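Long-range contacts in Orf c02003 protein (Sulfolobus solfataricus P2, PDB 2Q00), which is of unknown function but belongs to the archaeal PaREP1/PaREP8 family and folds as a single-chain, all-helical protein: residues 8-13 and 27-32; 38-43 and 116-121. All coordinates share one frame; numbering follows the deposited sequence.

Overall arrangement
Contact 1 and contact 2 lie on one long helix, 23-45, with their centres about 15 Å apart. In contact 1 its N-terminal part packs antiparallel against helix 6-19, the helix just before it in the chain; in contact 2 its C-terminal part runs in the same direction as the last helix, 101-122, inclined to it. The two contacts follow each other in series, the first being local and the second spanning 72 intervening residues, so helix 23-45 ties the start of this all-helical chain to its end. They also touch directly, E8 CD lying 3.6 Å from V119 CG2, a packing contact between helices 6-19 and 101-122, so the three helices pack against one another.

Contact 1 (8-13 and 27-32); sequences EVYYEE and CEKYYK
K32 lays its aliphatic chain across the ring of Y10. Its CB sits over the centre of one face, 3.6 Å from the centroid, in a CH-pi contact, and the extended chain carries CD to within 3.5 Å of Y10 CE1. A lysine suits this place because its methylenes pack while the ammonium is held farther out. Y10 CB also rests 3.5 Å from K29 O. The second aromatic contact is an offset edge-to-face pair: Y30 turns its edge toward the face of Y11, with planes at 70° and centroids 5.4 Å apart. An alanine in place of Y10 would probably leave the methylenes of K32 without the ring they cover and open a gap between the helices. Both segments belong to an alpha-helical hairpin of helices 6-19 and 23-45; the axes of 8-13 and 27-32 run antiparallel at 164° and approach to 7.6 Å. At the partly exposed margin a rather long salt bridge, E13 OE1 to K29 NZ at 3.6 Å, joins opposite charges; K29 reaches it by bending repeatedly along its chain, while its CB packs near Y10 O. Y11 CB points away from the other helix, but CG, anti to the backbone N (chi1 -168°), lies nearer, and CE1 comes within 3.5 Å of Y30 CE1. Farther out, Y30 OH is hydrogen-bonded to E15 OE1 and Y11 OH makes a weak hydrogen bond with K108 NZ on helix 101-122.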
loop_
_atom_site.group_PDB
_atom_site.type_symbol
_atom_site.label_atom_id
_atom_site.label_comp_id
_atom_site.label_asym_id
_atom_site.label_seq_id
_atom_site.Cartn_x
_atom_site.Cartn_y
_atom_site.Cartn_z
ATOM N N GLU A 8 4.143 -7.809 2.713
ATOM C CA GLU A 8 5.391 -7.788 3.472
ATOM C C GLU A 8 6.628 -7.861 2.596
ATOM O O GLU A 8 7.650 -7.230 2.891
ATOM C CB GLU A 8 5.409 -8.932 4.478
ATOM C CG GLU A 8 4.396 -8.763 5.587
ATOM C CD GLU A 8 4.221 -10.015 6.431
ATOM O OE1 GLU A 8 3.655 -11.007 5.913
ATOM O OE2 GLU A 8 4.645 -10.004 7.610
ATOM N N VAL A 9 6.534 -8.618 1.510
ATOM C CA VAL A 9 7.660 -8.778 0.595
ATOM C C VAL A 9 7.974 -7.500 -0.179
ATOM O O VAL A 9 9.143 -7.122 -0.322
ATOM C CB VAL A 9 7.414 -9.920 -0.406
ATOM C CG1 VAL A 9 8.571 -10.010 -1.366
ATOM C CG2 VAL A 9 7.257 -11.231 0.340
ATOM N N TYR A 10 6.940 -6.848 -0.700
ATOM C CA TYR A 10 7.148 -5.595 -1.420
ATOM C C TYR A 10 7.778 -4.565 -0.496
ATOM O O TYR A 10 8.671 -3.840 -0.899
ATOM C CB TYR A 10 5.823 -5.065 -1.980
ATOM C CG TYR A 10 5.461 -5.686 -3.300
ATOM C CD1 TYR A 10 6.337 -5.605 -4.390
ATOM C CD2 TYR A 10 4.233 -6.319 -3.480
ATOM C CE1 TYR A 10 5.986 -6.126 -5.627
ATOM C CE2 TYR A 10 3.876 -6.852 -4.716
ATOM C CZ TYR A 10 4.747 -6.743 -5.786
ATOM O OH TYR A 10 4.343 -7.170 -7.033
ATOM N N TYR A 11 7.311 -4.515 0.746
ATOM C CA TYR A 11 7.847 -3.580 1.729
ATOM C C TYR A 11 9.351 -3.810 1.935
ATOM O O TYR A 11 10.154 -2.872 1.868
ATOM C CB TYR A 11 7.136 -3.745 3.074
ATOM C CG TYR A 11 7.437 -2.625 4.048
ATOM C CD1 TYR A 11 6.823 -1.373 3.911
ATOM C CD2 TYR A 11 8.364 -2.798 5.074
ATOM C CE1 TYR A 11 7.126 -0.326 4.765
ATOM C CE2 TYR A 11 8.679 -1.757 5.937
ATOM C CZ TYR A 11 8.056 -0.520 5.779
ATOM O OH TYR A 11 8.368 0.519 6.626
ATOM N N GLU A 12 9.722 -5.059 2.201
ATOM C CA GLU A 12 11.123 -5.396 2.405
ATOM C C GLU A 12 11.947 -4.992 1.185
ATOM O O GLU A 12 13.039 -4.442 1.340
ATOM C CB GLU A 12 11.280 -6.885 2.673
ATOM N N GLU A 13 11.436 -5.256 -0.021
ATOM C CA GLU A 13 12.166 -4.874 -1.232
ATOM C C GLU A 13 12.247 -3.332 -1.357
ATOM O O GLU A 13 13.246 -2.788 -1.863
ATOM C CB GLU A 13 11.502 -5.467 -2.488
ATOM C CG GLU A 13 11.329 -6.987 -2.479
ATOM C CD GLU A 13 10.732 -7.510 -3.797
ATOM O OE1 GLU A 13 9.773 -6.877 -4.317
ATOM O OE2 GLU A 13 11.214 -8.556 -4.313
ATOM N N CYS A 27 9.928 3.781 -3.812
ATOM C CA CYS A 27 8.575 4.350 -3.830
ATOM C C CYS A 27 7.576 3.404 -4.486
ATOM O O CYS A 27 6.499 3.141 -3.948
ATOM C CB CYS A 27 8.553 5.687 -4.589
ATOM S SG CYS A 27 9.402 7.041 -3.749
ATOM N N GLU A 28 7.935 2.898 -5.657
ATOM C CA GLU A 28 7.055 1.996 -6.379
ATOM C C GLU A 28 6.797 0.698 -5.613
ATOM O O GLU A 28 5.683 0.170 -5.639
ATOM C CB GLU A 28 7.628 1.699 -7.770
ATOM C CG GLU A 28 6.652 0.956 -8.688
ATOM C CD GLU A 28 5.195 1.416 -8.527
ATOM O OE1 GLU A 28 4.926 2.639 -8.558
ATOM O OE2 GLU A 28 4.314 0.544 -8.367
ATOM N N LYS A 29 7.815 0.187 -4.920
ATOM C CA LYS A 29 7.648 -1.048 -4.162
ATOM C C LYS A 29 6.799 -0.800 -2.936
ATOM O O LYS A 29 5.996 -1.660 -2.542
ATOM C CB LYS A 29 9.000 -1.637 -3.760
ATOM C CG LYS A 29 9.515 -2.703 -4.723
ATOM C CD LYS A 29 10.112 -2.126 -5.984
ATOM C CE LYS A 29 9.787 -2.988 -7.203
ATOM N NZ LYS A 29 9.876 -4.453 -6.941
ATOM N N TYR A 30 6.974 0.374 -2.330
ATOM C CA TYR A 30 6.186 0.738 -1.161
ATOM C C TYR A 30 4.733 0.838 -1.589
ATOM O O TYR A 30 3.834 0.440 -0.855
ATOM C CB TYR A 30 6.634 2.080 -0.590
ATOM C CG TYR A 30 7.886 2.022 0.260
ATOM C CD1 TYR A 30 7.918 1.259 1.425
ATOM C CD2 TYR A 30 9.033 2.745 -0.096
ATOM C CE1 TYR A 30 9.058 1.211 2.220
ATOM C CE2 TYR A 30 10.183 2.712 0.696
ATOM C CZ TYR A 30 10.190 1.938 1.861
ATOM O OH TYR A 30 11.303 1.888 2.676
ATOM N N TYR A 31 4.502 1.384 -2.779
ATOM C CA TYR A 31 3.138 1.513 -3.264
ATOM C C TYR A 31 2.553 0.123 -3.526
ATOM O O TYR A 31 1.428 -0.166 -3.136
ATOM C CB TYR A 31 3.092 2.348 -4.541
ATOM C CG TYR A 31 1.691 2.487 -5.095
ATOM C CD1 TYR A 31 0.696 3.151 -4.368
ATOM C CD2 TYR A 31 1.351 1.940 -6.335
ATOM C CE1 TYR A 31 -0.594 3.263 -4.862
ATOM C CE2 TYR A 31 0.062 2.049 -6.837
ATOM C CZ TYR A 31 -0.907 2.710 -6.091
ATOM O OH TYR A 31 -2.192 2.790 -6.551
ATOM N N LYS A 32 3.318 -0.734 -4.195
ATOM C CA LYS A 32 2.862 -2.093 -4.469
ATOM C C LYS A 32 2.570 -2.807 -3.155
ATOM O O LYS A 32 1.630 -3.587 -3.071
ATOM C CB LYS A 32 3.911 -2.866 -5.271
ATOM C CG LYS A 32 3.956 -2.476 -6.736
ATOM C CD LYS A 32 4.977 -3.297 -7.502
ATOM C CE LYS A 32 4.957 -2.985 -9.002
ATOM N NZ LYS A 32 5.915 -3.894 -9.724
#

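Contact 2 (38-43 and 116-121); sequences IKLLVI and IFAVNS
L40 and L41 meet A118 where helices 23-45 and 101-122 of the all-helical bundle pack together; the axes of 38-43 and 116-121 run in the same sense at 30° and approach to 8.7 Å. The apolar contacts come from both leucines. L40 has CG anti to the backbone N (chi1 -169°) and brings CD2 to 3.7 Å from A118 CB, whereas L41 applies CG to the same methyl at 3.8 Å and sets CD2 against A118 CA. A118 therefore has its methyl touched by two branched side chains, a place where the small residue lets the backbones come close: the CA atoms of L41 and A118 are 5.4 Å apart. A37, one turn before L41 on helix 23-45, also touches A118, and L72 from a loop packs on L41, so this patch is lined by small and aliphatic groups.

The polar contribution is S121, where a short side chain fits beside L41. Its OG lies 3.4 Å from L41 CD2, a van der Waals contact. The hydroxyl is satisfied within its own segment: S121 OG donates to A118 O at 2.6 Å, in the carbonyl plane on a lone pair, with a C=O...OG angle of 131°.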
loop_
_atom_site.group_PDB
_atom_site.type_symbol
_atom_site.label_atom_id
_atom_site.label_comp_id
_atom_site.label_asym_id
_atom_site.label_seq_id
_atom_site.Cartn_x
_atom_site.Cartn_y
_atom_site.Cartn_z
ATOM N N ILE A 38 -4.198 -3.661 0.755
ATOM C CA ILE A 38 -5.615 -3.390 0.526
ATOM C C ILE A 38 -6.341 -4.648 0.026
ATOM O O ILE A 38 -7.415 -4.999 0.534
ATOM C CB ILE A 38 -5.808 -2.273 -0.520
ATOM C CG1 ILE A 38 -5.199 -0.953 -0.013
ATOM C CG2 ILE A 38 -7.286 -2.123 -0.825
ATOM C CD1 ILE A 38 -5.886 -0.369 1.233
ATOM N N LYS A 39 -5.762 -5.314 -0.974
ATOM C CA LYS A 39 -6.369 -6.530 -1.500
ATOM C C LYS A 39 -6.561 -7.524 -0.354
ATOM O O LYS A 39 -7.644 -8.076 -0.168
ATOM C CB LYS A 39 -5.491 -7.154 -2.585
ATOM C CG LYS A 39 -5.369 -6.322 -3.846
ATOM C CD LYS A 39 -4.505 -6.998 -4.892
ATOM C CE LYS A 39 -4.308 -6.105 -6.103
ATOM N NZ LYS A 39 -3.375 -6.737 -7.074
ATOM N N LEU A 40 -5.513 -7.730 0.428
ATOM C CA LEU A 40 -5.582 -8.661 1.548
ATOM C C LEU A 40 -6.710 -8.298 2.496
ATOM O O LEU A 40 -7.448 -9.162 2.966
ATOM C CB LEU A 40 -4.254 -8.672 2.311
ATOM C CG LEU A 40 -4.072 -9.774 3.351
ATOM C CD1 LEU A 40 -4.211 -11.133 2.672
ATOM C CD2 LEU A 40 -2.698 -9.632 4.018
ATOM N N LEU A 41 -6.839 -7.008 2.773
ATOM C CA LEU A 41 -7.872 -6.514 3.673
ATOM C C LEU A 41 -9.260 -6.645 3.073
ATOM O O LEU A 41 -10.229 -6.880 3.795
ATOM C CB LEU A 41 -7.593 -5.053 4.029
ATOM C CG LEU A 41 -6.424 -4.839 4.991
ATOM C CD1 LEU A 41 -6.021 -3.368 5.021
ATOM C CD2 LEU A 41 -6.828 -5.333 6.375
ATOM N N VAL A 42 -9.358 -6.467 1.758
ATOM C CA VAL A 42 -10.637 -6.599 1.070
ATOM C C VAL A 42 -11.072 -8.059 1.196
ATOM O O VAL A 42 -12.221 -8.358 1.537
ATOM C CB VAL A 42 -10.511 -6.252 -0.434
ATOM C CG1 VAL A 42 -11.788 -6.632 -1.169
ATOM C CG2 VAL A 42 -10.229 -4.773 -0.602
ATOM N N ILE A 43 -10.128 -8.957 0.919
ATOM C CA ILE A 43 -10.360 -10.390 0.993
ATOM C C ILE A 43 -10.788 -10.825 2.388
ATOM O O ILE A 43 -11.769 -11.546 2.543
ATOM C CB ILE A 43 -9.086 -11.171 0.607
ATOM C CG1 ILE A 43 -8.708 -10.863 -0.845
ATOM C CG2 ILE A 43 -9.296 -12.666 0.822
ATOM C CD1 ILE A 43 -9.797 -11.180 -1.860
ATOM N N ILE A 116 0.982 -3.879 8.137
ATOM C CA ILE A 116 0.754 -4.652 9.351
ATOM C C ILE A 116 -0.725 -4.803 9.670
ATOM O O ILE A 116 -1.144 -5.839 10.169
ATOM C CB ILE A 116 1.481 -4.033 10.556
ATOM C CG1 ILE A 116 0.904 -2.653 10.857
ATOM C CG2 ILE A 116 2.985 -3.943 10.260
ATOM C CD1 ILE A 116 1.417 -2.036 12.152
ATOM N N PHE A 117 -1.525 -3.785 9.384
ATOM C CA PHE A 117 -2.948 -3.903 9.644
ATOM C C PHE A 117 -3.458 -5.106 8.864
ATOM O O PHE A 117 -4.203 -5.927 9.396
ATOM C CB PHE A 117 -3.707 -2.644 9.203
ATOM C CG PHE A 117 -3.657 -1.513 10.201
ATOM C CD1 PHE A 117 -3.821 -1.759 11.566
ATOM C CD2 PHE A 117 -3.493 -0.194 9.771
ATOM C CE1 PHE A 117 -3.825 -0.705 12.488
ATOM C CE2 PHE A 117 -3.497 0.862 10.679
ATOM C CZ PHE A 117 -3.663 0.613 12.041
ATOM N N ALA A 118 -3.046 -5.204 7.603
ATOM C CA ALA A 118 -3.462 -6.309 6.755
ATOM C C ALA A 118 -3.032 -7.634 7.374
ATOM O O ALA A 118 -3.858 -8.490 7.704
ATOM C CB ALA A 118 -2.857 -6.160 5.375
ATOM N N VAL A 119 -1.725 -7.785 7.536
ATOM C CA VAL A 119 -1.156 -8.983 8.123
ATOM C C VAL A 119 -1.930 -9.422 9.368
ATOM O O VAL A 119 -2.080 -10.618 9.630
ATOM C CB VAL A 119 0.305 -8.736 8.498
ATOM C CG1 VAL A 119 0.879 -9.960 9.183
ATOM C CG2 VAL A 119 1.095 -8.413 7.249
ATOM N N ASN A 120 -2.429 -8.450 10.124
ATOM C CA ASN A 120 -3.181 -8.746 11.337
ATOM C C ASN A 120 -4.592 -9.231 11.063
ATOM O O ASN A 120 -5.105 -10.084 11.782
ATOM C CB ASN A 120 -3.227 -7.517 12.238
ATOM C CG ASN A 120 -1.971 -7.366 13.062
ATOM O OD1 ASN A 120 -0.865 -7.622 12.579
ATOM N ND2 ASN A 120 -2.129 -6.944 14.311
ATOM N N SER A 121 -5.216 -8.694 10.024
ATOM C CA SER A 121 -6.578 -9.092 9.696
ATOM C C SER A 121 -6.643 -10.578 9.358
ATOM O O SER A 121 -7.722 -11.165 9.314
ATOM C CB SER A 121 -7.118 -8.266 8.528
ATOM O OG SER A 121 -6.466 -8.600 7.318
#